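Local coordinates for N-acetylneuraminic acid outer membrane channel protein NanC (Escherichia coli, PDB 2WJR) that forms a monomeric, weakly anion-selective channel in the outer membrane through which N-acetylneuraminic acid enters the bacterium, at residues D116-D130 and Q146-Y158. The protein carries 1 engineered substitution. Residues are numbered along the deposited sequence; the frame is centred on the assembly and turned at random. Where two conformers were deposited one is given.
Sequences DLSGDMSRDNVHRWD and QTTLYSKQNDYRY. With PO4 (phosphate ion), chain D.
Tyr-156 slots its ring between two aspartates of the 116-130 segment: CB of Asp-124 sits over the ring centre, 3.5 Å from the centroid, and CB of Asp-116 lies over the opposite face nearer the rim. Its OH is hydrogen-bonded to the carbonyl O of Gln-114. Next to it, Leu-117 lays CD1 against OD1 of Asp-155 and its CD2 meets CG and CD of Arg-157, the side chains crossing at about a right angle, while its backbone N bonds almost straight to Asp-155 O (2.9 Å). Asp-155, CG anti to its N (chi1 -175°), extends OD2 to the hydroxyl of Ser-118 at 2.7 Å; water 1 links its N to Asp-116 OD2. Lys-152 NZ approaches Asp-124 OD1 on the syn side (2.9 Å), and Lys-110 pairs with the other oxygen. These extracellular loops flank the hairpin of antiparallel strands 126-136 and 141-152 in the KdgM-family barrel, with hydrogen-bonded pairs His-127/Ser-151 and Trp-129/Leu-149. Deeper in the barrel, Arg-128 grips Asp-130 side-on through NE and NH2, and CG2 of Thr-148 rests on one guanidinium face. Asp-130 OD1 also takes Thr-148 OG1 (2.5 Å) and, from above the carboxylate plane, Gln-146 NE2 (2.8 Å); OD2 also salt-bridges Arg-104. An asparagine in place of Asp-130 would probably leave both arginines without their shared countercharge. Just beyond the strand ends, Asn-125 ND2 donates to Gln-153 OE1, which also bonds Tyr-107 OH, while Asn-125 OD1 accepts from Lys-110 N.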
ATOM      1  N   ASP A 116     -16.710  -3.636 -18.194  1.00 21.52           N
ATOM      2  CA  ASP A 116     -15.441  -3.237 -18.798  1.00 21.70           C
ATOM      3  C   ASP A 116     -15.586  -2.135 -19.840  1.00 22.27           C
ATOM      4  O   ASP A 116     -16.681  -1.608 -20.069  1.00 21.97           O
ATOM      5  CB  ASP A 116     -14.657  -4.467 -19.304  1.00 21.63           C
ATOM      6  CG  ASP A 116     -15.145  -5.024 -20.633  1.00 23.59           C
ATOM      7  OD1 ASP A 116     -15.974  -4.395 -21.359  1.00 22.95           O
ATOM      8  OD2 ASP A 116     -14.656  -6.129 -20.953  1.00 25.08           O
ATOM      9  N   LEU A 117     -14.466  -1.749 -20.440  1.00 23.01           N
ATOM     10  CA  LEU A 117     -14.448  -0.597 -21.342  1.00 23.57           C
ATOM     11  C   LEU A 117     -15.327  -0.819 -22.588  1.00 23.72           C
ATOM     12  O   LEU A 117     -15.766   0.150 -23.181  1.00 23.72           O
ATOM     13  CB  LEU A 117     -13.029  -0.284 -21.785  1.00 23.85           C
ATOM     14  CG  LEU A 117     -12.129   0.342 -20.734  1.00 23.20           C
ATOM     15  CD1 LEU A 117     -10.672   0.296 -21.218  1.00 26.12           C
ATOM     16  CD2 LEU A 117     -12.555   1.743 -20.489  1.00 26.24           C
ATOM     17  N   SER A 118     -15.539  -2.084 -22.943  1.00 23.88           N
ATOM     18  CA  SER A 118     -16.347  -2.433 -24.113  0.50 24.57           C
ATOM     19  C   SER A 118     -17.828  -2.599 -23.756  1.00 25.14           C
ATOM     20  O   SER A 118     -18.655  -2.872 -24.635  1.00 25.82           O
ATOM     21  CB  SER A 118     -15.807  -3.703 -24.758  0.50 24.32           C
ATOM     22  OG  SER A 118     -14.461  -3.514 -25.173  0.50 23.83           O
ATOM     23  N   GLY A 119     -18.156  -2.409 -22.479  1.00 25.61           N
ATOM     24  CA  GLY A 119     -19.519  -2.570 -21.974  1.00 26.24           C
ATOM     25  C   GLY A 119     -19.883  -3.989 -21.573  1.00 27.39           C
ATOM     26  O   GLY A 119     -21.025  -4.260 -21.179  1.00 26.93           O
ATOM     27  N   ASP A 120     -18.922  -4.903 -21.644  1.00 28.68           N
ATOM     28  CA  ASP A 120     -19.163  -6.282 -21.241  1.00 29.87           C
ATOM     29  C   ASP A 120     -18.813  -6.493 -19.772  1.00 30.13           C
ATOM     30  O   ASP A 120     -17.982  -5.788 -19.189  1.00 30.45           O
ATOM     31  CB  ASP A 120     -18.359  -7.250 -22.100  1.00 30.69           C
ATOM     32  CG  ASP A 120     -18.802  -7.244 -23.546  1.00 33.98           C
ATOM     33  OD1 ASP A 120     -20.021  -7.153 -23.799  1.00 38.50           O
ATOM     34  OD2 ASP A 120     -17.930  -7.331 -24.433  1.00 40.68           O
ATOM     35  N   MET A 121     -19.448  -7.482 -19.183  1.00 30.12           N
ATOM     36  CA  MET A 121     -19.189  -7.812 -17.802  1.00 30.88           C
ATOM     37  C   MET A 121     -17.965  -8.724 -17.722  1.00 30.03           C
ATOM     38  O   MET A 121     -17.890  -9.756 -18.388  1.00 30.70           O
ATOM     39  CB  MET A 121     -20.437  -8.449 -17.197  1.00 31.84           C
ATOM     40  CG  MET A 121     -21.615  -7.468 -17.161  1.00 33.90           C
ATOM     41  SD  MET A 121     -21.310  -6.067 -16.072  1.00 41.70           S
ATOM     42  CE  MET A 121     -20.771  -7.051 -14.665  1.00 37.06           C
ATOM     43  N   SER A 122     -16.982  -8.312 -16.939  1.00 28.71           N
ATOM     44  CA  SER A 122     -15.739  -9.064 -16.848  1.00 27.89           C
ATOM     45  C   SER A 122     -15.213  -8.904 -15.426  1.00 26.84           C
ATOM     46  O   SER A 122     -15.962  -8.518 -14.531  1.00 25.98           O
ATOM     47  CB  SER A 122     -14.754  -8.560 -17.903  1.00 28.06           C
ATOM     48  OG  SER A 122     -13.511  -9.247 -17.848  1.00 28.68           O
ATOM     49  N   ARG A 123     -13.925  -9.167 -15.232  1.00 25.42           N
ATOM     50  CA  ARG A 123     -13.310  -9.094 -13.915  1.00 24.72           C
ATOM     51  C   ARG A 123     -12.054  -8.227 -13.994  1.00 23.12           C
ATOM     52  O   ARG A 123     -11.155  -8.490 -14.787  1.00 22.75           O
ATOM     53  CB  ARG A 123     -12.958 -10.507 -13.476  1.00 25.67           C
ATOM     54  CG  ARG A 123     -13.259 -10.820 -12.066  1.00 27.68           C
ATOM     55  CD  ARG A 123     -12.871 -12.253 -11.744  1.00 29.09           C
ATOM     56  NE  ARG A 123     -13.945 -13.195 -12.032  1.00 30.21           N
ATOM     57  CZ  ARG A 123     -15.027 -13.374 -11.275  1.00 29.55           C
ATOM     58  NH1 ARG A 123     -15.210 -12.670 -10.170  1.00 28.55           N
ATOM     59  NH2 ARG A 123     -15.937 -14.262 -11.641  1.00 31.80           N
ATOM     60  N   ASP A 124     -12.005  -7.213 -13.152  1.00 21.36           N
ATOM     61  CA  ASP A 124     -10.969  -6.218 -13.212  1.00 20.84           C
ATOM     62  C   ASP A 124      -9.832  -6.677 -12.291  1.00 19.94           C
ATOM     63  O   ASP A 124      -9.618  -6.132 -11.218  1.00 19.27           O
ATOM     64  CB  ASP A 124     -11.483  -4.845 -12.819  1.00 20.87           C
ATOM     65  CG  ASP A 124     -10.383  -3.816 -12.739  1.00 21.04           C
ATOM     66  OD1 ASP A 124      -9.467  -3.848 -13.586  1.00 23.21           O
ATOM     67  OD2 ASP A 124     -10.431  -2.984 -11.820  1.00 20.32           O
ATOM     68  N   ASN A 125      -9.105  -7.654 -12.783  1.00 19.03           N
ATOM     69  CA  ASN A 125      -7.989  -8.240 -12.043  1.00 19.03           C
ATOM     70  C   ASN A 125      -6.720  -7.474 -12.381  1.00 19.22           C
ATOM     71  O   ASN A 125      -6.583  -6.893 -13.478  1.00 18.81           O
ATOM     72  CB  ASN A 125      -7.832  -9.699 -12.387  1.00 19.29           C
ATOM     73  CG  ASN A 125      -9.086 -10.490 -12.149  1.00 20.33           C
ATOM     74  OD1 ASN A 125      -9.841 -10.219 -11.196  1.00 21.70           O
ATOM     75  ND2 ASN A 125      -9.335 -11.485 -13.017  1.00 20.83           N
ATOM     76  N   VAL A 126      -5.786  -7.455 -11.431  1.00 18.48           N
ATOM     77  CA  VAL A 126      -4.645  -6.592 -11.533  1.00 18.26           C
ATOM     78  C   VAL A 126      -3.337  -7.302 -11.152  1.00 19.03           C
ATOM     79  O   VAL A 126      -3.296  -8.074 -10.193  1.00 18.51           O
ATOM     80  CB  VAL A 126      -4.828  -5.373 -10.633  1.00 18.79           C
ATOM     81  CG1 VAL A 126      -3.490  -4.618 -10.503  1.00 17.62           C
ATOM     82  CG2 VAL A 126      -5.941  -4.450 -11.173  1.00 19.31           C
ATOM     83  N   HIS A 127      -2.289  -7.038 -11.924  1.00 19.02           N
ATOM     84  CA  HIS A 127      -0.926  -7.489 -11.607  1.00 19.23           C
ATOM     85  C   HIS A 127      -0.221  -6.344 -10.947  1.00 18.91           C
ATOM     86  O   HIS A 127      -0.127  -5.272 -11.534  1.00 19.20           O
ATOM     87  CB  HIS A 127      -0.156  -7.828 -12.871  1.00 19.47           C
ATOM     88  CG  HIS A 127      -0.707  -8.983 -13.642  1.00 20.75           C
ATOM     89  ND1 HIS A 127      -0.623 -10.284 -13.200  1.00 21.68           N
ATOM     90  CD2 HIS A 127      -1.324  -9.033 -14.849  1.00 23.15           C
ATOM     91  CE1 HIS A 127      -1.188 -11.086 -14.082  1.00 24.56           C
ATOM     92  NE2 HIS A 127      -1.617 -10.353 -15.096  1.00 22.97           N
ATOM     93  N   ARG A 128       0.294  -6.542  -9.731  1.00 18.53           N
ATOM     94  CA  ARG A 128       0.885  -5.451  -8.976  1.00 18.01           C
ATOM     95  C   ARG A 128       2.286  -5.802  -8.422  1.00 18.03           C
ATOM     96  O   ARG A 128       2.489  -6.860  -7.820  1.00 16.76           O
ATOM     97  CB  ARG A 128      -0.037  -5.011  -7.836  1.00 17.96           C
ATOM     98  CG  ARG A 128       0.591  -3.953  -6.954  1.00 17.47           C
ATOM     99  CD  ARG A 128      -0.300  -3.521  -5.837  1.00 19.58           C
ATOM    100  NE  ARG A 128       0.414  -2.593  -4.945  1.00 19.45           N
ATOM    101  CZ  ARG A 128      -0.093  -1.506  -4.360  1.00 18.88           C
ATOM    102  NH1 ARG A 128      -1.362  -1.138  -4.550  1.00 19.51           N
ATOM    103  NH2 ARG A 128       0.701  -0.768  -3.591  1.00 18.74           N
ATOM    104  N   TRP A 129       3.226  -4.887  -8.660  1.00 17.74           N
ATOM    105  CA  TRP A 129       4.589  -4.994  -8.157  1.00 18.00           C
ATOM    106  C   TRP A 129       4.858  -3.830  -7.205  1.00 17.78           C
ATOM    107  O   TRP A 129       4.505  -2.671  -7.494  1.00 16.39           O
ATOM    108  CB  TRP A 129       5.582  -4.919  -9.316  1.00 17.95           C
ATOM    109  CG  TRP A 129       5.667  -6.139 -10.139  1.00 20.36           C
ATOM    110  CD1 TRP A 129       4.978  -6.429 -11.295  1.00 21.71           C
ATOM    111  CD2 TRP A 129       6.509  -7.266  -9.876  1.00 22.42           C
ATOM    112  NE1 TRP A 129       5.345  -7.683 -11.747  1.00 23.79           N
ATOM    113  CE2 TRP A 129       6.284  -8.207 -10.891  1.00 24.20           C
ATOM    114  CE3 TRP A 129       7.427  -7.571  -8.858  1.00 25.03           C
ATOM    115  CZ2 TRP A 129       6.959  -9.438 -10.926  1.00 25.51           C
ATOM    116  CZ3 TRP A 129       8.090  -8.787  -8.893  1.00 24.87           C
ATOM    117  CH2 TRP A 129       7.860  -9.700  -9.928  1.00 25.58           C
ATOM    118  N   ASP A 130       5.503  -4.131  -6.072  1.00 17.17           N
ATOM    119  CA  ASP A 130       5.993  -3.108  -5.179  1.00 16.57           C
ATOM    120  C   ASP A 130       7.473  -3.360  -4.895  1.00 16.35           C
ATOM    121  O   ASP A 130       7.878  -4.497  -4.695  1.00 17.01           O
ATOM    122  CB  ASP A 130       5.216  -3.112  -3.862  1.00 16.64           C
ATOM    123  CG  ASP A 130       3.779  -2.638  -4.019  1.00 17.07           C
ATOM    124  OD1 ASP A 130       3.528  -1.417  -3.909  1.00 18.54           O
ATOM    125  OD2 ASP A 130       2.903  -3.515  -4.188  1.00 18.35           O
ATOM    126  N   GLN A 146       8.637   3.372  -1.205  1.00 18.67           N
ATOM    127  CA  GLN A 146       7.927   2.278  -1.815  1.00 18.58           C
ATOM    128  C   GLN A 146       7.536   2.699  -3.229  1.00 17.99           C
ATOM    129  O   GLN A 146       6.883   3.713  -3.415  1.00 18.91           O
ATOM    130  CB  GLN A 146       6.675   1.945  -1.000  1.00 18.09           C
ATOM    131  CG  GLN A 146       5.905   0.744  -1.538  1.00 20.39           C
ATOM    132  CD  GLN A 146       4.669   0.407  -0.719  1.00 23.84           C
ATOM    133  OE1 GLN A 146       4.512   0.866   0.417  1.00 28.91           O
ATOM    134  NE2 GLN A 146       3.795  -0.393  -1.282  1.00 22.03           N
ATOM    135  N   THR A 147       7.945   1.916  -4.209  1.00 18.77           N
ATOM    136  CA  THR A 147       7.589   2.167  -5.598  1.00 19.16           C
ATOM    137  C   THR A 147       6.644   1.061  -6.083  1.00 18.77           C
ATOM    138  O   THR A 147       6.749  -0.106  -5.691  1.00 17.84           O
ATOM    139  CB  THR A 147       8.889   2.380  -6.487  1.00 19.05           C
ATOM    140  OG1 THR A 147       8.518   2.901  -7.775  1.00 22.12           O
ATOM    141  CG2 THR A 147       9.684   1.102  -6.644  1.00 20.39           C
ATOM    142  N   THR A 148       5.662   1.435  -6.908  1.00 18.24           N
ATOM    143  CA  THR A 148       4.611   0.518  -7.268  1.00 17.56           C
ATOM    144  C   THR A 148       4.280   0.647  -8.754  1.00 17.36           C
ATOM    145  O   THR A 148       4.252   1.749  -9.286  1.00 16.17           O
ATOM    146  CB  THR A 148       3.331   0.814  -6.481  1.00 18.07           C
ATOM    147  OG1 THR A 148       3.621   0.836  -5.077  1.00 18.79           O
ATOM    148  CG2 THR A 148       2.229  -0.195  -6.806  1.00 15.60           C
ATOM    149  N   LEU A 149       4.086  -0.489  -9.387  1.00 17.84           N
ATOM    150  CA  LEU A 149       3.631  -0.571 -10.798  1.00 18.74           C
ATOM    151  C   LEU A 149       2.480  -1.570 -10.821  1.00 18.45           C
ATOM    152  O   LEU A 149       2.625  -2.719 -10.367  1.00 19.07           O
ATOM    153  CB  LEU A 149       4.769  -1.031 -11.700  1.00 18.96           C
ATOM    154  CG  LEU A 149       4.416  -1.380 -13.155  1.00 20.24           C
ATOM    155  CD1 LEU A 149       3.805  -0.161 -13.819  1.00 21.62           C
ATOM    156  CD2 LEU A 149       5.679  -1.872 -13.931  1.00 25.81           C
ATOM    157  N   TYR A 150       1.308  -1.155 -11.293  1.00 18.18           N
ATOM    158  CA  TYR A 150       0.261  -2.132 -11.518  1.00 18.24           C
ATOM    159  C   TYR A 150      -0.359  -1.970 -12.892  1.00 18.17           C
ATOM    160  O   TYR A 150      -0.391  -0.872 -13.439  1.00 17.43           O
ATOM    161  CB  TYR A 150      -0.810  -2.120 -10.431  1.00 18.26           C
ATOM    162  CG  TYR A 150      -1.180  -0.791  -9.855  1.00 19.44           C
ATOM    163  CD1 TYR A 150      -1.842   0.161 -10.622  1.00 18.45           C
ATOM    164  CD2 TYR A 150      -0.929  -0.497  -8.533  1.00 20.43           C
ATOM    165  CE1 TYR A 150      -2.239   1.369 -10.087  1.00 19.70           C
ATOM    166  CE2 TYR A 150      -1.310   0.708  -7.985  1.00 20.48           C
ATOM    167  CZ  TYR A 150      -1.968   1.655  -8.771  1.00 22.04           C
ATOM    168  OH  TYR A 150      -2.342   2.879  -8.241  1.00 21.57           O
ATOM    169  N   SER A 151      -0.819  -3.087 -13.415  1.00 19.24           N
ATOM    170  CA  SER A 151      -1.394  -3.147 -14.764  1.00 20.41           C
ATOM    171  C   SER A 151      -2.615  -4.029 -14.778  1.00 19.99           C
ATOM    172  O   SER A 151      -2.753  -4.951 -13.976  1.00 20.02           O
ATOM    173  CB  SER A 151      -0.359  -3.697 -15.751  1.00 20.91           C
ATOM    174  OG  SER A 151      -0.043  -5.026 -15.425  1.00 24.67           O
ATOM    175  N   LYS A 152      -3.518  -3.740 -15.710  1.00 20.41           N
ATOM    176  CA  LYS A 152      -4.759  -4.465 -15.845  1.00 20.48           C
ATOM    177  C   LYS A 152      -4.580  -5.737 -16.615  1.00 20.78           C
ATOM    178  O   LYS A 152      -3.912  -5.763 -17.658  1.00 21.00           O
ATOM    179  CB  LYS A 152      -5.801  -3.600 -16.583  1.00 20.60           C
ATOM    180  CG  LYS A 152      -6.054  -2.257 -15.968  1.00 19.47           C
ATOM    181  CD  LYS A 152      -6.684  -2.387 -14.613  1.00 21.18           C
ATOM    182  CE  LYS A 152      -7.402  -1.142 -14.159  1.00 21.31           C
ATOM    183  NZ  LYS A 152      -8.094  -1.365 -12.887  1.00 21.05           N
ATOM    184  N   GLN A 153      -5.202  -6.803 -16.131  1.00 20.67           N
ATOM    185  CA  GLN A 153      -5.200  -8.049 -16.866  1.00 21.98           C
ATOM    186  C   GLN A 153      -6.236  -7.992 -18.020  1.00 22.18           C
ATOM    187  O   GLN A 153      -6.000  -8.521 -19.104  1.00 21.37           O
ATOM    188  CB  GLN A 153      -5.509  -9.209 -15.928  1.00 21.78           C
ATOM    189  CG  GLN A 153      -5.638 -10.559 -16.584  1.00 24.67           C
ATOM    190  CD  GLN A 153      -5.738 -11.678 -15.562  1.00 30.02           C
ATOM    191  OE1 GLN A 153      -6.571 -11.633 -14.645  1.00 29.79           O
ATOM    192  NE2 GLN A 153      -4.879 -12.681 -15.703  1.00 33.31           N
ATOM    193  N   ASN A 154      -7.371  -7.357 -17.757  1.00 22.49           N
ATOM    194  CA  ASN A 154      -8.523  -7.385 -18.682  1.00 22.54           C
ATOM    195  C   ASN A 154      -8.816  -5.993 -19.242  1.00 23.11           C
ATOM    196  O   ASN A 154      -8.005  -5.081 -19.090  1.00 22.70           O
ATOM    197  CB  ASN A 154      -9.724  -7.999 -17.959  1.00 21.80           C
ATOM    198  CG  ASN A 154      -9.549  -9.469 -17.702  1.00 21.82           C
ATOM    199  OD1 ASN A 154      -9.021 -10.186 -18.549  1.00 24.07           O
ATOM    200  ND2 ASN A 154      -9.984  -9.940 -16.527  1.00 25.18           N
ATOM    201  N   ASP A 155      -9.972  -5.802 -19.885  1.00 23.05           N
ATOM    202  CA  ASP A 155     -10.213  -4.570 -20.648  1.00 23.77           C
ATOM    203  C   ASP A 155     -10.746  -3.441 -19.779  1.00 23.33           C
ATOM    204  O   ASP A 155     -11.892  -3.023 -19.911  1.00 23.34           O
ATOM    205  CB  ASP A 155     -11.166  -4.869 -21.827  1.00 24.21           C
ATOM    206  CG  ASP A 155     -11.368  -3.681 -22.737  1.00 26.95           C
ATOM    207  OD1 ASP A 155     -10.522  -2.751 -22.719  1.00 24.94           O
ATOM    208  OD2 ASP A 155     -12.391  -3.687 -23.485  1.00 28.28           O
ATOM    209  N   TYR A 156      -9.890  -2.956 -18.884  1.00 23.12           N
ATOM    210  CA  TYR A 156     -10.192  -1.863 -17.985  1.00 22.83           C
ATOM    211  C   TYR A 156      -9.082  -0.848 -18.015  1.00 22.94           C
ATOM    212  O   TYR A 156      -8.022  -1.098 -18.578  1.00 23.31           O
ATOM    213  CB  TYR A 156     -10.336  -2.380 -16.558  1.00 23.02           C
ATOM    214  CG  TYR A 156     -11.465  -3.349 -16.364  1.00 21.36           C
ATOM    215  CD1 TYR A 156     -12.740  -2.901 -16.039  1.00 20.08           C
ATOM    216  CD2 TYR A 156     -11.259  -4.700 -16.476  1.00 21.39           C
ATOM    217  CE1 TYR A 156     -13.787  -3.792 -15.859  1.00 20.31           C
ATOM    218  CE2 TYR A 156     -12.276  -5.589 -16.281  1.00 20.21           C
ATOM    219  CZ  TYR A 156     -13.550  -5.121 -15.980  1.00 21.20           C
ATOM    220  OH  TYR A 156     -14.543  -6.028 -15.773  1.00 21.63           O
ATOM    221  N   ARG A 157      -9.312   0.296 -17.393  1.00 22.39           N
ATOM    222  CA  ARG A 157      -8.288   1.313 -17.335  1.00 23.19           C
ATOM    223  C   ARG A 157      -8.259   1.991 -15.983  1.00 23.15           C
ATOM    224  O   ARG A 157      -9.245   1.990 -15.263  1.00 22.83           O
ATOM    225  CB  ARG A 157      -8.488   2.354 -18.448  1.00 23.64           C
ATOM    226  CG  ARG A 157      -9.713   3.220 -18.263  1.00 25.59           C
ATOM    227  CD  ARG A 157      -9.812   4.270 -19.387  1.00 29.62           C
ATOM    228  NE  ARG A 157     -10.921   5.198 -19.215  1.00 29.85           N
ATOM    229  CZ  ARG A 157     -10.944   6.237 -18.381  1.00 33.22           C
ATOM    230  NH1 ARG A 157     -12.015   7.029 -18.345  1.00 34.70           N
ATOM    231  NH2 ARG A 157      -9.916   6.503 -17.581  1.00 35.05           N
ATOM    232  N   TYR A 158      -7.110   2.582 -15.667  1.00 22.93           N
ATOM    233  CA  TYR A 158      -6.982   3.480 -14.538  1.00 22.97           C
ATOM    234  C   TYR A 158      -7.426   4.879 -14.949  1.00 23.43           C
ATOM    235  O   TYR A 158      -7.640   5.175 -16.144  1.00 24.90           O
ATOM    236  CB  TYR A 158      -5.519   3.479 -14.031  1.00 22.47           C
ATOM    237  CG  TYR A 158      -5.150   2.131 -13.458  1.00 22.02           C
ATOM    238  CD1 TYR A 158      -4.359   1.233 -14.173  1.00 21.83           C
ATOM    239  CD2 TYR A 158      -5.661   1.714 -12.235  1.00 21.88           C
ATOM    240  CE1 TYR A 158      -4.050  -0.021 -13.672  1.00 22.09           C
ATOM    241  CE2 TYR A 158      -5.358   0.447 -11.718  1.00 22.44           C
ATOM    242  CZ  TYR A 158      -4.558  -0.421 -12.443  1.00 23.05           C
ATOM    243  OH  TYR A 158      -4.209  -1.688 -11.961  1.00 21.33           O
TER
HETATM  244  P   PO4 D1218     -14.606 -13.393 -15.957  1.00 62.98           P
HETATM  245  O1  PO4 D1218     -14.934 -14.639 -16.744  1.00 62.56           O
HETATM  246  O2  PO4 D1218     -13.989 -13.840 -14.649  1.00 62.04           O
HETATM  247  O3  PO4 D1218     -13.611 -12.539 -16.729  1.00 62.22           O
HETATM  248  O4  PO4 D1218     -15.881 -12.606 -15.724  1.00 60.96           O
HETATM  249  O   HOH W   1     -12.353  -7.465 -19.909  1.00 23.46           O
HETATM  250  O   HOH W   2     -13.323  -6.018 -24.037  1.00 35.35           O
HETATM  251  O   HOH W   3      -8.224  -5.770 -15.259  1.00 22.54           O
HETATM  252  O   HOH W   4      -2.455 -11.591 -17.437  1.00 39.96           O